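Side-chain contacts in cyclic nucleotide-gated potassium channel mll3241 (Mesorhizobium loti, PDB 4MUV), which conducts potassium ions across the cell membrane when activated by cAMP, this chain being its cytoplasmic cyclic nucleotide-binding domain: residues F10-N13 with W14-A18; V20-F23 with Q24-G27; V30-E33 with I34-L38. The protein carries 3 engineered substitutions. All coordinates share one frame; numbering follows the deposited sequence. Where two conformers were deposited one is given.

The three contacts follow one another along the N-terminal helical part of the cyclic nucleotide-binding domain: contact 1 at the start of helix 13-17, contact 2 in the turn between helices, contact 3 within helix 28-37. The centres of contacts 1 and 2 lie about 14 Å apart, those of 1 and 3 about 10 Å, and those of 2 and 3 about 11 Å. L31 joins all three: its CD2 packs 3.7 Å from W14 CH2, its CD1 3.6 Å from F23 CB. The helices and turn thus form one unit resting on strands 58-64 and 104-110 of one sheet of the domain that binds the cyclic nucleotide.

Contact 1: residues F10-N13 with W14-A18; sequences FVRN and WQLVA
R12 and L16 pack together at the first turn of helix 13-17, in the N-terminal helical part of the cyclic nucleotide-binding domain. The tight part of the contact faces the protein. Methyl CD1 of L16 sits over the centre of the R12 guanidinium, 3.7 Å above its plane, and also meets R12 CB at 3.8 Å. A bend at chi3 (56°) turns the arginine chain so that its flat end comes under this methyl. The backbone is bonded across the same step: L16 N donates to R12 O at 3.1 Å, and V17 N reaches N13 O at 3.0 Å, a more bent bond of 131° at the hydrogen. N13 is buried, its ND2 hydrogen-bonded to V35 O and L38 O, where helix 28-37 ends, while L16 packs on A40, V63 and L107 of the strands. R12 NH2 also forms a salt bridge to E64; with an alanine here, that carboxylate would probably be left without its charged mate and L16 CD1 without the flat group beneath it. The other side is loose and wet. Before the regular helix bonds set in, water bridges the backbone: one molecule joins F10 O to W14 N, another V11 O to Q15 N. A third lies in the guanidinium plane at its edge, accepting from R12 NH2 at 3.0 Å and donating to Q15 OE1 at 2.9 Å.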
# COMPACT_ATOMS: atom_id res chain seq x y z
N PHE A 10 2.82 4.21 15.18
CA PHE A 10 2.40 2.85 15.57
C PHE A 10 1.05 2.75 16.25
O PHE A 10 0.44 1.70 16.19
CB PHE A 10 3.46 2.23 16.48
CG PHE A 10 3.19 0.79 16.82
CD1 PHE A 10 3.44 -0.20 15.90
CD2 PHE A 10 2.68 0.43 18.05
CE1 PHE A 10 3.19 -1.54 16.21
CE2 PHE A 10 2.41 -0.89 18.37
CZ PHE A 10 2.68 -1.87 17.45
N VAL A 11 0.62 3.81 16.93
CA VAL A 11 -0.48 3.73 17.89
C VAL A 11 -1.80 3.13 17.34
O VAL A 11 -2.57 2.53 18.08
CB VAL A 11 -0.76 5.16 18.48
CG1 VAL A 11 -1.28 6.15 17.44
CG2 VAL A 11 -1.71 5.11 19.63
N ARG A 12 -2.05 3.32 16.04
CA ARG A 12 -3.26 2.86 15.36
C ARG A 12 -3.03 1.55 14.60
O ARG A 12 -3.99 0.93 14.11
CB ARG A 12 -3.72 3.90 14.30
CG ARG A 12 -3.75 5.38 14.76
CD ARG A 12 -4.18 6.28 13.58
NE ARG A 12 -5.47 5.82 13.08
CZ ARG A 12 -6.03 6.11 11.89
NH1 ARG A 12 -5.39 6.83 10.96
NH2 ARG A 12 -7.24 5.62 11.62
N ASN A 13 -1.79 1.11 14.46
CA ASN A 13 -1.49 0.13 13.42
C ASN A 13 -2.14 -1.22 13.62
O ASN A 13 -2.69 -1.78 12.68
CB ASN A 13 -0.01 -0.09 13.29
CG ASN A 13 0.72 1.05 12.69
OD1 ASN A 13 0.16 2.09 12.42
ND2 ASN A 13 2.02 0.86 12.48
N TRP A 14 -2.02 -1.77 14.83
CA TRP A 14 -2.56 -3.09 15.06
C TRP A 14 -4.08 -3.10 14.87
O TRP A 14 -4.62 -4.02 14.27
CB TRP A 14 -2.19 -3.59 16.45
CG TRP A 14 -2.55 -5.03 16.58
CD1 TRP A 14 -3.63 -5.52 17.21
CD2 TRP A 14 -1.87 -6.14 15.99
NE1 TRP A 14 -3.67 -6.89 17.08
CE2 TRP A 14 -2.60 -7.29 16.34
CE3 TRP A 14 -0.71 -6.27 15.23
CZ2 TRP A 14 -2.23 -8.54 15.95
CZ3 TRP A 14 -0.32 -7.55 14.84
CH2 TRP A 14 -1.09 -8.67 15.21
N GLN A 15 -4.77 -2.07 15.38
CA GLN A 15 -6.22 -2.02 15.23
C GLN A 15 -6.60 -2.06 13.76
O GLN A 15 -7.56 -2.74 13.35
CB GLN A 15 -6.81 -0.79 15.91
CG GLN A 15 -8.34 -0.68 15.75
CD GLN A 15 -8.77 0.16 14.52
OE1 GLN A 15 -8.25 1.25 14.30
NE2 GLN A 15 -9.72 -0.34 13.76
N LEU A 16 -5.85 -1.31 12.94
CA LEU A 16 -6.15 -1.17 11.53
C LEU A 16 -5.77 -2.39 10.70
O LEU A 16 -6.36 -2.62 9.64
CB LEU A 16 -5.43 0.05 10.97
CG LEU A 16 -5.94 1.39 11.44
CD1 LEU A 16 -5.00 2.52 11.01
CD2 LEU A 16 -7.33 1.65 10.87
N VAL A 17 -4.79 -3.17 11.14
CA VAL A 17 -4.32 -4.24 10.28
C VAL A 17 -5.34 -5.36 10.10
O VAL A 17 -5.28 -6.11 9.13
CB VAL A 17 -2.92 -4.79 10.71
CG1 VAL A 17 -3.01 -5.80 11.86
CG2 VAL A 17 -2.18 -5.39 9.50
N ALA A 18 -6.30 -5.47 11.02
CA ALA A 18 -7.36 -6.47 10.87
C ALA A 18 -8.16 -6.26 9.57
O ALA A 18 -8.79 -7.18 9.09
CB ALA A 18 -8.29 -6.43 12.08
O HOH W 1 -0.86 -0.57 17.22
O HOH W 2 -3.46 -0.25 17.59
O HOH W 3 -9.05 3.86 13.21

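Contact 2: residues V20-F23 with Q24-G27; sequences VPLF and QKLG
P21 and Q24 are bonded across a tight turn between helices 13-17 and 28-37, P21 O accepting from Q24 N at 3.0 Å. Just before them, V20 O is bonded to F23 N, and V20 CG1 lies over one face of the F23 ring, toward its rim. A water also donates to P21 O; in the conformer given it donates to Q24 OE1 as well, a link left doubtful by a second position of that side chain. L22 is crossed at about a right angle by the extended chain of K25, whose NZ ends 3.9 Å from L22 CD1; beyond it L22 packs on F61 and F128, and K25 lies against E123 and I127 of helix 122-139. F23 carries most of the apolar contact. Its CG lies anti to the carbonyl carbon (chi1 -66°), which sets the ring alongside L26, and F23 CD1 meets L26 CD1 at 3.6 Å. L117 touches both F23 and L26. F23 O accepts from L26 N at 3.2 Å and from a water shared with L26 O. Successive bonds over three residues fit the 3-10 turn known in this position in cyclic nucleotide-binding domains. The chemistry divides the turn: oily side chains bind it to the strands and C-terminal helices, while water meets its carbonyls.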
# COMPACT_ATOMS: atom_id res chain seq x y z
N VAL A 20 -6.85 -5.79 6.61
CA VAL A 20 -6.01 -6.15 5.46
C VAL A 20 -6.01 -7.66 5.25
O VAL A 20 -5.23 -8.35 5.87
CB VAL A 20 -4.55 -5.66 5.65
CG1 VAL A 20 -3.70 -5.97 4.40
CG2 VAL A 20 -4.53 -4.17 5.91
N PRO A 21 -6.86 -8.15 4.33
CA PRO A 21 -6.94 -9.60 4.15
C PRO A 21 -5.63 -10.24 3.78
O PRO A 21 -5.37 -11.38 4.16
CB PRO A 21 -7.92 -9.75 2.98
CG PRO A 21 -8.75 -8.55 3.05
CD PRO A 21 -7.84 -7.45 3.48
N LEU A 22 -4.80 -9.53 3.04
CA LEU A 22 -3.53 -10.07 2.61
C LEU A 22 -2.73 -10.62 3.78
O LEU A 22 -2.02 -11.62 3.64
CB LEU A 22 -2.70 -9.00 1.87
CG LEU A 22 -1.44 -9.49 1.17
CD1 LEU A 22 -1.80 -10.46 0.03
CD2 LEU A 22 -0.67 -8.29 0.62
N PHE A 23 -2.85 -9.97 4.93
CA PHE A 23 -1.99 -10.29 6.07
C PHE A 23 -2.57 -11.35 6.98
O PHE A 23 -1.89 -11.80 7.89
CB PHE A 23 -1.68 -9.04 6.88
CG PHE A 23 -0.82 -8.01 6.14
CD1 PHE A 23 -0.01 -8.37 5.07
CD2 PHE A 23 -0.85 -6.69 6.52
CE1 PHE A 23 0.77 -7.43 4.39
CE2 PHE A 23 -0.09 -5.73 5.86
CZ PHE A 23 0.73 -6.10 4.79
N GLN A 24 -3.81 -11.75 6.74
CA GLN A 24 -4.36 -12.94 7.38
C GLN A 24 -3.47 -14.08 6.83
O GLN A 24 -3.31 -15.11 7.44
CB GLN A 24 -5.82 -13.14 6.95
CG GLN A 24 -6.81 -13.49 8.02
CD GLN A 24 -8.20 -13.73 7.46
OE1 GLN A 24 -8.35 -14.18 6.31
NE2 GLN A 24 -9.21 -13.42 8.24
N LYS A 25 -2.87 -13.85 5.67
CA LYS A 25 -2.02 -14.86 5.05
C LYS A 25 -0.65 -15.08 5.73
O LYS A 25 0.14 -15.88 5.22
CB LYS A 25 -1.86 -14.57 3.56
CG LYS A 25 -3.18 -14.69 2.81
CD LYS A 25 -3.08 -14.19 1.39
CE LYS A 25 -4.44 -14.17 0.71
NZ LYS A 25 -4.47 -13.23 -0.44
N LEU A 26 -0.39 -14.43 6.87
CA LEU A 26 0.97 -14.40 7.44
C LEU A 26 1.17 -15.15 8.75
O LEU A 26 0.34 -15.11 9.64
CB LEU A 26 1.38 -12.95 7.69
CG LEU A 26 1.71 -12.07 6.49
CD1 LEU A 26 2.00 -10.66 6.92
CD2 LEU A 26 2.91 -12.66 5.76
N GLY A 27 2.34 -15.76 8.90
CA GLY A 27 2.71 -16.29 10.19
C GLY A 27 2.78 -15.17 11.22
O GLY A 27 3.12 -14.02 10.89
O HOH W 4 -7.19 -13.47 3.50
O HOH W 5 -1.60 -13.31 10.36

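Contact 3: residues V30-E33 with I34-L38; sequences VLVE and IVRAL
V30-E33 and I34-L38 are consecutive turns of helix 28-37, joined by regular bonds four residues apart. I34 N donates to V30 O at 3.0 Å and V35 N to L31 O at 2.9 Å, both fairly straight at the hydrogen (162° and 161°); R36 N follows to V32 O. The series then weakens: A37 N lies 3.4 Å from E33 O in a bent, weak bond, and I34 O takes both A37 N and L38 N as the helix closes and the chain leaves it at L38. Side chains pair along the same spacing. L31 and V35 run alongside each other, CD1 of the leucine 3.8 Å from CG2 of the valine, and together they form the surface on which W14 and V17 of helix 13-17 rest. Next to them V32 places CG1 over one face of the R36 guanidinium, 3.6 Å from NH2; the arginine runs extended from CG to NE, following the direction of the valine, so its flat end is backed by a methyl. Elsewhere on the helix, a turn at chi2 (-88°) folds the E33 carboxylate back across I34, bringing OE1 to 3.4 Å from I34 CD1. I34 itself is buried against L117, and E33 touches M116, both on helix 111-120, whereas L38 reaches L107 and L109 of strand 104-110. Such a helix, packed between helix 13-17 and helix 111-120, is typical of the helical part of cyclic nucleotide-binding domains.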
# COMPACT_ATOMS: atom_id res chain seq x y z
N VAL A 30 5.82 -12.81 11.53
CA VAL A 30 5.94 -12.00 10.33
C VAL A 30 4.93 -10.84 10.39
O VAL A 30 5.29 -9.68 10.13
CB VAL A 30 5.77 -12.79 9.02
CG1 VAL A 30 5.92 -11.86 7.81
CG2 VAL A 30 6.79 -13.89 8.91
N LEU A 31 3.70 -11.12 10.76
CA LEU A 31 2.71 -10.06 10.85
C LEU A 31 3.14 -9.00 11.86
O LEU A 31 3.06 -7.82 11.61
CB LEU A 31 1.35 -10.63 11.25
CG LEU A 31 0.25 -9.56 11.39
CD1 LEU A 31 -0.01 -8.83 10.10
CD2 LEU A 31 -1.02 -10.22 11.87
N VAL A 32 3.60 -9.43 13.03
CA VAL A 32 4.00 -8.45 14.03
C VAL A 32 5.20 -7.61 13.54
O VAL A 32 5.21 -6.39 13.70
CB VAL A 32 4.25 -9.10 15.39
CG1 VAL A 32 4.87 -8.12 16.37
CG2 VAL A 32 2.95 -9.67 15.96
N GLU A 33 6.17 -8.26 12.91
CA GLU A 33 7.33 -7.55 12.39
C GLU A 33 6.88 -6.47 11.41
O GLU A 33 7.35 -5.31 11.45
CB GLU A 33 8.31 -8.54 11.75
CG GLU A 33 9.72 -8.02 11.55
CD GLU A 33 9.95 -7.28 10.24
OE1 GLU A 33 9.08 -7.34 9.34
OE2 GLU A 33 11.01 -6.64 10.11
N ILE A 34 5.97 -6.82 10.50
CA ILE A 34 5.51 -5.89 9.49
C ILE A 34 4.69 -4.77 10.11
O ILE A 34 4.87 -3.60 9.75
CB ILE A 34 4.78 -6.64 8.40
CG1 ILE A 34 5.78 -7.52 7.62
CG2 ILE A 34 4.06 -5.67 7.47
CD1 ILE A 34 6.85 -6.72 6.79
N VAL A 35 3.83 -5.09 11.06
CA VAL A 35 3.01 -4.06 11.68
C VAL A 35 3.85 -3.00 12.41
O VAL A 35 3.52 -1.82 12.37
CB VAL A 35 1.91 -4.65 12.54
CG1 VAL A 35 1.10 -3.54 13.21
CG2 VAL A 35 0.97 -5.46 11.67
N ARG A 36 4.95 -3.41 13.02
CA ARG A 36 5.85 -2.46 13.65
C ARG A 36 6.49 -1.51 12.64
O ARG A 36 6.86 -0.39 12.98
CB ARG A 36 6.95 -3.19 14.41
CG ARG A 36 6.51 -3.96 15.60
CD ARG A 36 7.74 -4.43 16.39
NE ARG A 36 7.46 -5.57 17.27
CZ ARG A 36 6.76 -5.50 18.40
NH1 ARG A 36 6.28 -4.34 18.81
NH2 ARG A 36 6.57 -6.60 19.13
N ALA A 37 6.65 -1.97 11.40
CA ALA A 37 7.30 -1.19 10.37
C ALA A 37 6.33 -0.29 9.63
O ALA A 37 6.73 0.70 9.02
CB ALA A 37 7.99 -2.10 9.40
N LEU A 38 5.04 -0.64 9.65
CA LEU A 38 4.03 0.15 8.97
C LEU A 38 3.88 1.49 9.64
O LEU A 38 4.18 1.63 10.82
CB LEU A 38 2.68 -0.55 8.99
CG LEU A 38 2.55 -1.80 8.14
CD1 LEU A 38 1.26 -2.54 8.46
CD2 LEU A 38 2.61 -1.46 6.68